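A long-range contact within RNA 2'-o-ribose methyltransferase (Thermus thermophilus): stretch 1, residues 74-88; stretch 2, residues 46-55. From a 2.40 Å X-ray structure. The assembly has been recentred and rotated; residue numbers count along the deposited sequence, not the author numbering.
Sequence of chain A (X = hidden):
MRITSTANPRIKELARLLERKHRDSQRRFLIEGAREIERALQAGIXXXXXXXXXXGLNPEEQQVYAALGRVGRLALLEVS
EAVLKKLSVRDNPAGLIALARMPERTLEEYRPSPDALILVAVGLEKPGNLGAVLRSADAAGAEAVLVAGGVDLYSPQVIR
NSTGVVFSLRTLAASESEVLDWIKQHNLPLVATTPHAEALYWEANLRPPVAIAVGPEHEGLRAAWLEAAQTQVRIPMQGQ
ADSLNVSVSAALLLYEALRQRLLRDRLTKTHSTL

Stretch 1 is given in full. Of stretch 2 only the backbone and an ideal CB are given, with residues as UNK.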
# COMPACT_ATOMS: atom_id res chain seq x y z
N LEU A 74 -22.20 -8.71 14.27
CA LEU A 74 -21.00 -9.38 13.70
C LEU A 74 -21.16 -10.89 13.74
O LEU A 74 -20.98 -11.51 14.79
CB LEU A 74 -19.75 -8.98 14.50
CG LEU A 74 -18.42 -9.47 13.94
CD1 LEU A 74 -18.14 -8.78 12.61
CD2 LEU A 74 -17.30 -9.17 14.92
N ALA A 75 -21.50 -11.48 12.61
CA ALA A 75 -21.67 -12.93 12.53
C ALA A 75 -20.32 -13.61 12.38
O ALA A 75 -19.45 -13.15 11.64
CB ALA A 75 -22.57 -13.29 11.34
N LEU A 76 -20.13 -14.71 13.10
CA LEU A 76 -18.88 -15.45 13.05
C LEU A 76 -19.10 -16.79 12.35
O LEU A 76 -20.21 -17.32 12.35
CB LEU A 76 -18.35 -15.69 14.47
CG LEU A 76 -18.32 -14.42 15.33
CD1 LEU A 76 -18.01 -14.77 16.78
CD2 LEU A 76 -17.28 -13.45 14.77
N LEU A 77 -18.05 -17.31 11.74
CA LEU A 77 -18.11 -18.58 11.03
C LEU A 77 -16.92 -19.46 11.38
O LEU A 77 -15.77 -19.09 11.13
CB LEU A 77 -18.11 -18.37 9.51
CG LEU A 77 -19.36 -18.01 8.70
CD1 LEU A 77 -20.42 -19.08 8.91
CD2 LEU A 77 -19.88 -16.64 9.12
N GLU A 78 -17.19 -20.62 11.98
CA GLU A 78 -16.11 -21.54 12.30
C GLU A 78 -15.88 -22.18 10.94
O GLU A 78 -16.79 -22.79 10.37
CB GLU A 78 -16.58 -22.55 13.34
CG GLU A 78 -15.48 -23.41 13.93
CD GLU A 78 -15.91 -24.09 15.21
OE1 GLU A 78 -16.93 -24.82 15.19
OE2 GLU A 78 -15.23 -23.88 16.25
N VAL A 79 -14.67 -22.05 10.43
CA VAL A 79 -14.34 -22.54 9.10
C VAL A 79 -13.16 -23.51 9.02
O VAL A 79 -12.33 -23.56 9.92
CB VAL A 79 -14.10 -21.32 8.18
CG1 VAL A 79 -13.31 -21.71 6.96
CG2 VAL A 79 -15.44 -20.72 7.77
N SER A 80 -13.10 -24.27 7.93
CA SER A 80 -12.02 -25.22 7.71
C SER A 80 -10.85 -24.57 6.98
O SER A 80 -10.97 -23.47 6.42
CB SER A 80 -12.52 -26.42 6.88
OG SER A 80 -12.61 -26.10 5.50
N GLU A 81 -9.71 -25.26 6.98
CA GLU A 81 -8.50 -24.76 6.34
C GLU A 81 -8.67 -24.61 4.83
O GLU A 81 -8.23 -23.63 4.24
CB GLU A 81 -7.33 -25.70 6.64
CG GLU A 81 -6.00 -25.25 6.08
CD GLU A 81 -4.86 -26.19 6.42
OE1 GLU A 81 -3.70 -25.87 6.09
OE2 GLU A 81 -5.13 -27.26 7.01
N ALA A 82 -9.32 -25.59 4.21
CA ALA A 82 -9.54 -25.55 2.77
C ALA A 82 -10.35 -24.31 2.38
O ALA A 82 -10.17 -23.77 1.30
CB ALA A 82 -10.23 -26.81 2.32
N VAL A 83 -11.25 -23.89 3.25
CA VAL A 83 -12.08 -22.72 2.99
C VAL A 83 -11.29 -21.42 3.16
O VAL A 83 -11.39 -20.53 2.33
CB VAL A 83 -13.31 -22.70 3.92
CG1 VAL A 83 -13.98 -21.33 3.88
CG2 VAL A 83 -14.29 -23.76 3.49
N LEU A 84 -10.51 -21.32 4.24
CA LEU A 84 -9.70 -20.12 4.45
C LEU A 84 -8.70 -19.97 3.31
O LEU A 84 -8.43 -18.86 2.85
CB LEU A 84 -8.93 -20.21 5.77
CG LEU A 84 -9.77 -20.12 7.05
CD1 LEU A 84 -8.89 -20.43 8.25
CD2 LEU A 84 -10.40 -18.74 7.16
N LYS A 85 -8.17 -21.10 2.85
CA LYS A 85 -7.21 -21.13 1.76
C LYS A 85 -7.86 -20.63 0.49
O LYS A 85 -7.21 -20.00 -0.34
CB LYS A 85 -6.68 -22.56 1.59
CG LYS A 85 -5.81 -22.79 0.36
CD LYS A 85 -4.87 -23.99 0.58
CE LYS A 85 -5.61 -25.31 0.90
NZ LYS A 85 -6.35 -25.89 -0.26
N LYS A 86 -9.15 -20.91 0.35
CA LYS A 86 -9.91 -20.49 -0.82
C LYS A 86 -10.05 -18.97 -0.84
O LYS A 86 -10.05 -18.36 -1.91
CB LYS A 86 -11.30 -21.13 -0.81
CG LYS A 86 -12.11 -20.91 -2.09
CD LYS A 86 -11.46 -21.62 -3.27
CE LYS A 86 -12.44 -21.73 -4.44
NZ LYS A 86 -11.93 -22.58 -5.57
N LEU A 87 -10.17 -18.37 0.34
CA LEU A 87 -10.31 -16.93 0.48
C LEU A 87 -8.95 -16.25 0.68
O LEU A 87 -8.85 -15.03 0.68
CB LEU A 87 -11.20 -16.59 1.68
CG LEU A 87 -12.72 -16.81 1.69
CD1 LEU A 87 -13.28 -16.80 0.27
CD2 LEU A 87 -13.03 -18.11 2.37
N SER A 88 -7.90 -17.06 0.85
CA SER A 88 -6.56 -16.57 1.10
C SER A 88 -5.72 -16.22 -0.12
O SER A 88 -5.94 -16.73 -1.22
CB SER A 88 -5.79 -17.59 1.95
OG SER A 88 -4.46 -17.16 2.21
N UNK A 46 -15.78 -0.67 8.97
CA UNK A 46 -16.79 -1.52 9.60
C UNK A 46 -16.69 -2.95 9.08
O UNK A 46 -16.51 -3.18 7.88
CB UNK A 46 -18.19 -0.96 9.35
N UNK A 47 -16.82 -3.90 10.00
CA UNK A 47 -16.76 -5.31 9.68
C UNK A 47 -18.17 -5.89 9.74
O UNK A 47 -19.01 -5.40 10.49
CB UNK A 47 -15.82 -6.05 10.63
N UNK A 48 -18.45 -6.91 8.94
CA UNK A 48 -19.78 -7.53 8.97
C UNK A 48 -19.71 -8.94 9.53
O UNK A 48 -20.63 -9.39 10.22
CB UNK A 48 -20.39 -7.56 7.57
N UNK A 49 -18.63 -9.65 9.22
CA UNK A 49 -18.47 -10.99 9.74
C UNK A 49 -17.02 -11.43 9.79
O UNK A 49 -16.18 -10.90 9.06
CB UNK A 49 -19.28 -11.97 8.89
N UNK A 50 -16.73 -12.39 10.66
CA UNK A 50 -15.39 -12.90 10.80
C UNK A 50 -15.37 -14.42 10.70
O UNK A 50 -16.20 -15.09 11.30
CB UNK A 50 -14.79 -12.44 12.13
N UNK A 51 -14.43 -14.94 9.93
CA UNK A 51 -14.30 -16.38 9.78
C UNK A 51 -13.16 -16.79 10.70
O UNK A 51 -12.19 -16.04 10.87
CB UNK A 51 -14.04 -16.79 8.33
N UNK A 52 -13.28 -17.98 11.30
CA UNK A 52 -12.29 -18.49 12.24
C UNK A 52 -11.90 -19.94 11.98
O UNK A 52 -12.77 -20.78 11.76
CB UNK A 52 -12.82 -18.36 13.67
N UNK A 53 -10.60 -20.22 12.01
CA UNK A 53 -10.06 -21.57 11.81
C UNK A 53 -10.64 -22.50 12.89
O UNK A 53 -10.53 -22.22 14.09
CB UNK A 53 -8.53 -21.56 11.86
N UNK A 54 -11.25 -23.59 12.45
CA UNK A 54 -11.84 -24.56 13.37
C UNK A 54 -10.74 -25.16 14.25
O UNK A 54 -11.00 -25.62 15.36
CB UNK A 54 -12.58 -25.66 12.60
N UNK A 55 -9.50 -25.13 13.75
CA UNK A 55 -8.37 -25.65 14.50
C UNK A 55 -7.79 -24.69 15.52
O UNK A 55 -6.75 -24.96 16.11
CB UNK A 55 -7.27 -26.06 13.53

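Two parallel strands set the rules, and the backbone pays first: N of Leu 77 donates to O of position 50 at 2.9 Å, and N of Val 79 to O of position 52 at 2.6 Å. These bonds ask for little beyond extended geometry.

Position 46 has nothing of stretch 1 near its CB; it is Glu 46. At position 47 the CB lies 4.1 Å from CD1 of Leu 74, favouring something apolar: Leu 47. Position 48 points away, its O accepting from N of Ala 75 at 3.3 Å; a polar residue fits, here Glu 48.

Position 49 shares a sheet face with Ala 75 and Leu 77. The ideal CB sits a tight 3.0 Å from O of Ala 75, and CD2 of Leu 77, 4.7 Å from that CB, offers an apolar surface along which a medium or long chain, polar or apolar, could lie. Gln 49 extends until its NE2 lies 4.0 Å from CD2 of Leu 77.

Position 50 turns to the other face, where CD2 of Leu 76 stands 3.8 Å from the ideal CB. A small residue meets that methyl directly, though a branched one is not excluded. Ala 50 takes the small solution, its CB 3.7 Å from CD2 of Leu 76.

Position 51 looks into an apolar pocket formed by Leu 77, Val 79, Leu 84 and Leu 87, joining strand to helix. Leucine, isoleucine or methionine would suit. Leu 51 reaches CB of Leu 77 and CG2 of Val 79 through its CG, both at 3.9 Å, and its CD2 lies 4.1 Å from CD2 of Leu 87.

Position 52 lies on the face of Leu 76 and Glu 78; strand geometry favours beta-branching, so valine, isoleucine or threonine would suit. It is Val 52, whose N donates to O of Leu 77 at 2.7 Å.

At position 53 the CB points away overall, yet lies 3.8 Å from CD1 of Leu 84. A long or aromatic chain could fold back over the helix start. Trp 53 does so, presenting its ring edge to O of Val 79, 3.4 Å from CE3.

Position 54 leaves the strand while its N still donates to O of Val 79 at 2.8 Å. Its ideal CB is crowded by O of Val 79 (3.4 Å) and CG of Glu 78 (3.9 Å); a polar or small residue would suit. Glu 54 brings OE2 to 3.6 Å from CB of Ser 80. Position 55 is contact-free: Gly 55.

Stretch 2 (46-55) ELEQALVWEG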
# COMPACT_ATOMS: atom_id res chain seq x y z
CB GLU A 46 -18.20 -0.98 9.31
CG GLU A 46 -18.33 0.54 9.42
CD GLU A 46 -19.76 1.01 9.25
OE1 GLU A 46 -20.56 0.83 10.19
OE2 GLU A 46 -20.09 1.56 8.17
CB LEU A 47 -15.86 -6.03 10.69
CG LEU A 47 -14.39 -6.27 10.36
CD1 LEU A 47 -13.82 -5.18 9.46
CD2 LEU A 47 -13.62 -6.39 11.66
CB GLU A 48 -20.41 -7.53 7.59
CG GLU A 48 -20.60 -6.13 7.04
CD GLU A 48 -21.58 -6.09 5.90
OE1 GLU A 48 -21.49 -6.96 5.01
OE2 GLU A 48 -22.44 -5.17 5.90
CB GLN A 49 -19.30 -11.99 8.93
CG GLN A 49 -18.90 -12.18 7.50
CD GLN A 49 -19.79 -13.19 6.80
OE1 GLN A 49 -21.01 -13.11 6.88
NE2 GLN A 49 -19.18 -14.15 6.11
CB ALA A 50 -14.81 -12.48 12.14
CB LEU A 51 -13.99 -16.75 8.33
CG LEU A 51 -15.20 -16.85 7.40
CD1 LEU A 51 -15.95 -15.53 7.35
CD2 LEU A 51 -14.72 -17.26 6.02
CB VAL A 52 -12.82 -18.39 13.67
CG1 VAL A 52 -11.78 -18.89 14.66
CG2 VAL A 52 -13.22 -16.96 13.97
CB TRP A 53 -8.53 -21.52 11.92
CG TRP A 53 -7.77 -22.84 11.96
CD1 TRP A 53 -6.63 -23.11 12.68
CD2 TRP A 53 -8.03 -24.03 11.19
NE1 TRP A 53 -6.17 -24.38 12.42
CE2 TRP A 53 -7.01 -24.97 11.51
CE3 TRP A 53 -9.03 -24.40 10.28
CZ2 TRP A 53 -6.96 -26.24 10.93
CZ3 TRP A 53 -8.97 -25.67 9.71
CH2 TRP A 53 -7.94 -26.57 10.04
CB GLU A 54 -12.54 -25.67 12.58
CG GLU A 54 -11.60 -26.57 11.82
CD GLU A 54 -12.32 -27.48 10.85
OE1 GLU A 54 -13.54 -27.67 11.00
OE2 GLU A 54 -11.65 -28.02 9.93
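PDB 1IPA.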